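Local structure of 3-phosphoshikimate 1-carboxyvinyltransferase (Streptomyces sviceus, 7M0O) at residues A[137-149]-A[163-175]. The protein probably catalyses transfer of the enolpyruvyl group of phosphoenolpyruvate to the 5-hydroxyl of shikimate-3-phosphate, the sixth step of the chorismate pathway. Residues are numbered along the deposited sequence; the frame is centred on the assembly and turned at random.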
loop_
_atom_site.group_PDB
_atom_site.type_symbol
_atom_site.label_atom_id
_atom_site.label_comp_id
_atom_site.label_asym_id
_atom_site.label_seq_id
_atom_site.Cartn_x
_atom_site.Cartn_y
_atom_site.Cartn_z
ATOM N N ARG A 137 -7.409 29.378 0.828
ATOM C CA ARG A 137 -7.194 30.501 1.743
ATOM C C ARG A 137 -7.436 29.978 3.153
ATOM O O ARG A 137 -8.549 30.034 3.677
ATOM C CB ARG A 137 -8.110 31.662 1.387
ATOM C CG ARG A 137 -7.792 32.266 0.007
ATOM C CD ARG A 137 -8.969 33.053 -0.587
ATOM N NE ARG A 137 -8.586 33.882 -1.734
ATOM C CZ ARG A 137 -8.532 33.465 -3.000
ATOM N NH1 ARG A 137 -8.837 32.215 -3.308
ATOM N NH2 ARG A 137 -8.174 34.307 -3.968
ATOM N N ALA A 138 -6.376 29.443 3.760
ATOM C CA ALA A 138 -6.479 28.662 4.987
ATOM C C ALA A 138 -6.521 29.553 6.227
ATOM O O ALA A 138 -5.820 30.569 6.306
ATOM C CB ALA A 138 -5.286 27.697 5.078
ATOM N N ALA A 139 -7.341 29.150 7.201
ATOM C CA ALA A 139 -7.389 29.783 8.518
ATOM C C ALA A 139 -7.715 28.736 9.582
ATOM O O ALA A 139 -8.510 28.981 10.496
ATOM C CB ALA A 139 -8.412 30.920 8.550
ATOM N N GLY A 140 -7.104 27.557 9.472
ATOM C CA GLY A 140 -7.417 26.442 10.342
ATOM C C GLY A 140 -8.767 25.808 10.075
ATOM O O GLY A 140 -9.553 26.315 9.259
ATOM N N VAL A 141 -9.041 24.694 10.758
ATOM C CA VAL A 141 -10.304 23.968 10.652
ATOM C C VAL A 141 -10.885 23.821 12.049
ATOM O O VAL A 141 -10.226 23.274 12.941
ATOM C CB VAL A 141 -10.109 22.592 9.997
ATOM C CG1 VAL A 141 -11.421 21.844 9.979
ATOM C CG2 VAL A 141 -9.535 22.752 8.586
ATOM N N GLU A 142 -12.118 24.306 12.238
ATOM C CA GLU A 142 -12.748 24.252 13.555
ATOM C C GLU A 142 -12.986 22.815 13.989
ATOM O O GLU A 142 -12.630 22.425 15.107
ATOM C CB GLU A 142 -14.063 25.024 13.536
ATOM C CG GLU A 142 -14.716 25.142 14.919
ATOM C CD GLU A 142 -13.868 25.955 15.906
ATOM O OE1 GLU A 142 -13.114 26.851 15.472
ATOM O OE2 GLU A 142 -13.961 25.702 17.127
ATOM N N GLY A 143 -13.588 22.017 13.122
ATOM C CA GLY A 143 -13.896 20.637 13.422
ATOM C C GLY A 143 -15.384 20.375 13.540
ATOM O O GLY A 143 -16.225 21.116 13.031
ATOM N N GLY A 144 -15.707 19.286 14.228
ATOM C CA GLY A 144 -17.092 18.866 14.361
ATOM C C GLY A 144 -17.515 17.790 13.380
ATOM O O GLY A 144 -16.676 17.019 12.902
ATOM N N GLU A 145 -18.805 17.726 13.059
ATOM C CA GLU A 145 -19.322 16.663 12.201
ATOM C C GLU A 145 -19.027 16.939 10.731
ATOM O O GLU A 145 -18.967 18.090 10.293
ATOM C CB GLU A 145 -20.832 16.504 12.385
ATOM C CG GLU A 145 -21.243 15.874 13.697
ATOM C CD GLU A 145 -22.742 15.665 13.789
ATOM O OE1 GLU A 145 -23.491 16.495 13.234
ATOM O OE2 GLU A 145 -23.175 14.672 14.412
ATOM N N VAL A 146 -18.835 15.861 9.968
ATOM C CA VAL A 146 -18.760 15.931 8.511
ATOM C C VAL A 146 -19.192 14.576 7.961
ATOM O O VAL A 146 -18.942 13.537 8.577
ATOM C CB VAL A 146 -17.348 16.341 8.037
ATOM C CG1 VAL A 146 -16.294 15.343 8.528
ATOM C CG2 VAL A 146 -17.313 16.552 6.513
ATOM N N THR A 147 -19.875 14.588 6.822
ATOM C CA THR A 147 -20.320 13.365 6.164
ATOM C C THR A 147 -19.558 13.226 4.853
ATOM O O THR A 147 -19.663 14.088 3.975
ATOM C CB THR A 147 -21.833 13.378 5.921
ATOM O OG1 THR A 147 -22.521 13.529 7.170
ATOM C CG2 THR A 147 -22.283 12.074 5.264
ATOM N N LEU A 148 -18.790 12.149 4.722
ATOM C CA LEU A 148 -17.969 11.925 3.541
ATOM C C LEU A 148 -18.672 10.957 2.601
ATOM O O LEU A 148 -19.189 9.923 3.039
ATOM C CB LEU A 148 -16.595 11.380 3.938
ATOM C CG LEU A 148 -15.725 10.861 2.797
ATOM C CD1 LEU A 148 -15.096 12.009 2.038
ATOM C CD2 LEU A 148 -14.657 9.968 3.359
ATOM N N ASP A 149 -18.684 11.291 1.311
ATOM C CA ASP A 149 -19.273 10.406 0.316
ATOM C C ASP A 149 -18.188 9.726 -0.516
ATOM O O ASP A 149 -18.182 9.838 -1.747
ATOM C CB ASP A 149 -20.243 11.187 -0.574
ATOM C CG ASP A 149 -21.581 11.446 0.107
ATOM O OD1 ASP A 149 -22.272 10.461 0.461
ATOM O OD2 ASP A 149 -21.937 12.632 0.298
ATOM N N LEU A 163 -6.480 14.510 9.163
ATOM C CA LEU A 163 -6.725 15.921 9.485
ATOM C C LEU A 163 -7.260 16.117 10.903
ATOM O O LEU A 163 -6.965 17.145 11.538
ATOM C CB LEU A 163 -7.705 16.503 8.456
ATOM C CG LEU A 163 -8.296 17.900 8.703
ATOM C CD1 LEU A 163 -7.251 18.959 8.519
ATOM C CD2 LEU A 163 -9.474 18.169 7.776
ATOM N N GLY A 164 -8.045 15.161 11.405
ATOM C CA GLY A 164 -8.790 15.330 12.635
ATOM C C GLY A 164 -8.061 15.976 13.799
ATOM O O GLY A 164 -8.566 16.937 14.396
ATOM N N PRO A 165 -6.892 15.457 14.188
ATOM C CA PRO A 165 -6.193 16.025 15.359
ATOM C C PRO A 165 -5.631 17.417 15.123
ATOM O O PRO A 165 -5.236 18.073 16.096
ATOM C CB PRO A 165 -5.074 15.004 15.637
ATOM C CG PRO A 165 -5.535 13.717 14.920
ATOM C CD PRO A 165 -6.230 14.236 13.690
ATOM N N LEU A 166 -5.561 17.886 13.873
ATOM C CA LEU A 166 -5.162 19.264 13.600
ATOM C C LEU A 166 -6.313 20.248 13.742
ATOM O O LEU A 166 -6.065 21.453 13.761
ATOM C CB LEU A 166 -4.574 19.388 12.190
ATOM C CG LEU A 166 -3.572 18.286 11.868
ATOM C CD1 LEU A 166 -3.008 18.463 10.448
ATOM C CD2 LEU A 166 -2.442 18.274 12.882
ATOM N N THR A 167 -7.549 19.767 13.824
ATOM C CA THR A 167 -8.694 20.651 13.956
ATOM C C THR A 167 -8.819 21.131 15.401
ATOM O O THR A 167 -8.234 20.565 16.332
ATOM C CB THR A 167 -9.975 19.942 13.525
ATOM O OG1 THR A 167 -10.344 18.986 14.527
ATOM C CG2 THR A 167 -9.778 19.245 12.184
ATOM N N ARG A 168 -9.588 22.208 15.581
ATOM C CA ARG A 168 -9.672 22.801 16.909
ATOM C C ARG A 168 -10.533 21.972 17.853
ATOM O O ARG A 168 -10.238 21.915 19.051
ATOM C CB ARG A 168 -10.185 24.238 16.795
ATOM C CG ARG A 168 -9.303 25.068 15.880
ATOM C CD ARG A 168 -9.606 26.556 15.962
ATOM N NE ARG A 168 -10.669 26.981 15.048
ATOM C CZ ARG A 168 -10.494 27.382 13.789
ATOM N NH1 ARG A 168 -9.284 27.417 13.237
ATOM N NH2 ARG A 168 -11.544 27.764 13.074
ATOM N N GLN A 169 -11.580 21.319 17.340
ATOM C CA GLN A 169 -12.510 20.573 18.180
ATOM C C GLN A 169 -12.521 19.076 17.907
ATOM O O GLN A 169 -13.316 18.362 18.527
ATOM C CB GLN A 169 -13.944 21.108 18.019
ATOM C CG GLN A 169 -14.098 22.633 18.191
ATOM C CD GLN A 169 -13.496 23.141 19.482
ATOM O OE1 GLN A 169 -13.395 22.405 20.473
ATOM N NE2 GLN A 169 -13.072 24.411 19.480
ATOM N N GLY A 170 -11.667 18.575 17.010
ATOM C CA GLY A 170 -11.747 17.196 16.573
ATOM C C GLY A 170 -12.779 17.018 15.474
ATOM O O GLY A 170 -13.503 17.941 15.093
ATOM N N LEU A 171 -12.843 15.799 14.944
ATOM C CA LEU A 171 -13.790 15.478 13.886
ATOM C C LEU A 171 -14.687 14.310 14.279
ATOM O O LEU A 171 -14.295 13.421 15.050
ATOM C CB LEU A 171 -13.055 15.145 12.563
ATOM C CG LEU A 171 -12.390 16.350 11.889
ATOM C CD1 LEU A 171 -11.639 15.864 10.627
ATOM C CD2 LEU A 171 -13.425 17.402 11.516
ATOM N N ARG A 172 -15.902 14.334 13.741
ATOM C CA ARG A 172 -16.828 13.203 13.751
ATOM C C ARG A 172 -17.174 12.926 12.288
ATOM O O ARG A 172 -18.058 13.577 11.721
ATOM C CB ARG A 172 -18.070 13.509 14.591
ATOM C CG ARG A 172 -17.851 13.486 16.093
ATOM C CD ARG A 172 -19.174 13.696 16.840
ATOM N NE ARG A 172 -20.062 12.536 16.723
ATOM C CZ ARG A 172 -20.152 11.565 17.627
ATOM N NH1 ARG A 172 -19.403 11.601 18.725
ATOM N NH2 ARG A 172 -20.995 10.553 17.431
ATOM N N ILE A 173 -16.469 11.970 11.679
ATOM C CA ILE A 173 -16.572 11.674 10.253
ATOM C C ILE A 173 -17.591 10.559 10.046
ATOM O O ILE A 173 -17.351 9.408 10.424
ATOM C CB ILE A 173 -15.208 11.277 9.666
ATOM C CG1 ILE A 173 -14.158 12.343 9.993
ATOM C CG2 ILE A 173 -15.330 11.025 8.162
ATOM C CD1 ILE A 173 -12.686 11.861 9.894
ATOM N N ARG A 174 -18.705 10.883 9.392
ATOM C CA ARG A 174 -19.739 9.908 9.074
ATOM C C ARG A 174 -19.510 9.327 7.679
ATOM O O ARG A 174 -19.404 10.070 6.696
ATOM C CB ARG A 174 -21.118 10.563 9.184
ATOM C CG ARG A 174 -22.291 9.615 8.964
ATOM C CD ARG A 174 -23.631 10.282 9.301
ATOM N NE ARG A 174 -23.955 10.154 10.722
ATOM C CZ ARG A 174 -24.130 11.179 11.554
ATOM N NH1 ARG A 174 -24.025 12.428 11.112
ATOM N NH2 ARG A 174 -24.412 10.955 12.831
ATOM N N VAL A 175 -19.410 8.001 7.601
ATOM C CA VAL A 175 -19.369 7.297 6.327
ATOM C C VAL A 175 -20.471 6.236 6.271
ATOM O O VAL A 175 -21.654 6.531 6.440
ATOM C CB VAL A 175 -18.005 6.636 6.079
ATOM C CG1 VAL A 175 -17.939 6.114 4.653
ATOM C CG2 VAL A 175 -16.861 7.601 6.373
HETATM O O HOH W 1 -11.525 27.975 10.290
HETATM O O HOH W 2 -6.607 23.769 12.184
HETATM O O HOH W 3 -21.864 12.486 14.169
HETATM O O HOH W 4 -25.704 13.648 13.581
HETATM O O HOH W 5 -22.425 14.109 9.737
#
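Glu142 and Arg168, facing each other where the two loops meet, have the largest areas buried by this contact, followed by Arg174. Glu142 OE1 takes a salt-bridge hydrogen bond from Arg168 NE, modelled at an unusually short 2.5 Å whose exact value is doubtful, with a weak second one from NH2, while OE2 accepts from Gln169 NE2 at 2.8 Å, nearly in line with its C-O bond. The carboxylate stands 56° from the guanidinium plane but 27° from the amide. A bend at chi2 of Glu142 (64°) turns the acid back toward these donors. Arg168 is also bent, at chi3, which lays one guanidinium face against the peptide joining Val141 and Glu142. From its edge NH1 reaches a lone pair of Ala139 O at 3.2 Å, and a water links NH2 to Gly140 O. The backbones join too: Arg168 N donates to Val141 O (2.9 Å) and Gln169 N to Glu142 O (2.7 Å). Replacing Glu142 by an alanine would probably leave Arg168 NE and Gln169 NE2 without the carboxylate that each bonds through a different oxygen, and let both side chains turn more freely.

Beyond the loops, strands 144-147 and 171-174 run parallel as neighbours in a beta-alpha-beta unit whose connection includes helix 155-163; Arg174 N donates to Val146 O at 2.8 Å. Val146 CG1 packs on Ile173 CG1 (4.0 Å) on the face covered by helices 110-118 and 155-163. On the other face Glu145 OE2 stays 4.1 Å from Arg174 NH1, beyond a salt bridge, but a water joins Glu145 OE2 to Arg174 NH2. The chemistry thus divides the contact: a salt bridge, a side-chain amide bond and backbone bonds tie the loops, whereas backbone pairing joins the strands between an apolar face and a water-bridged charged one.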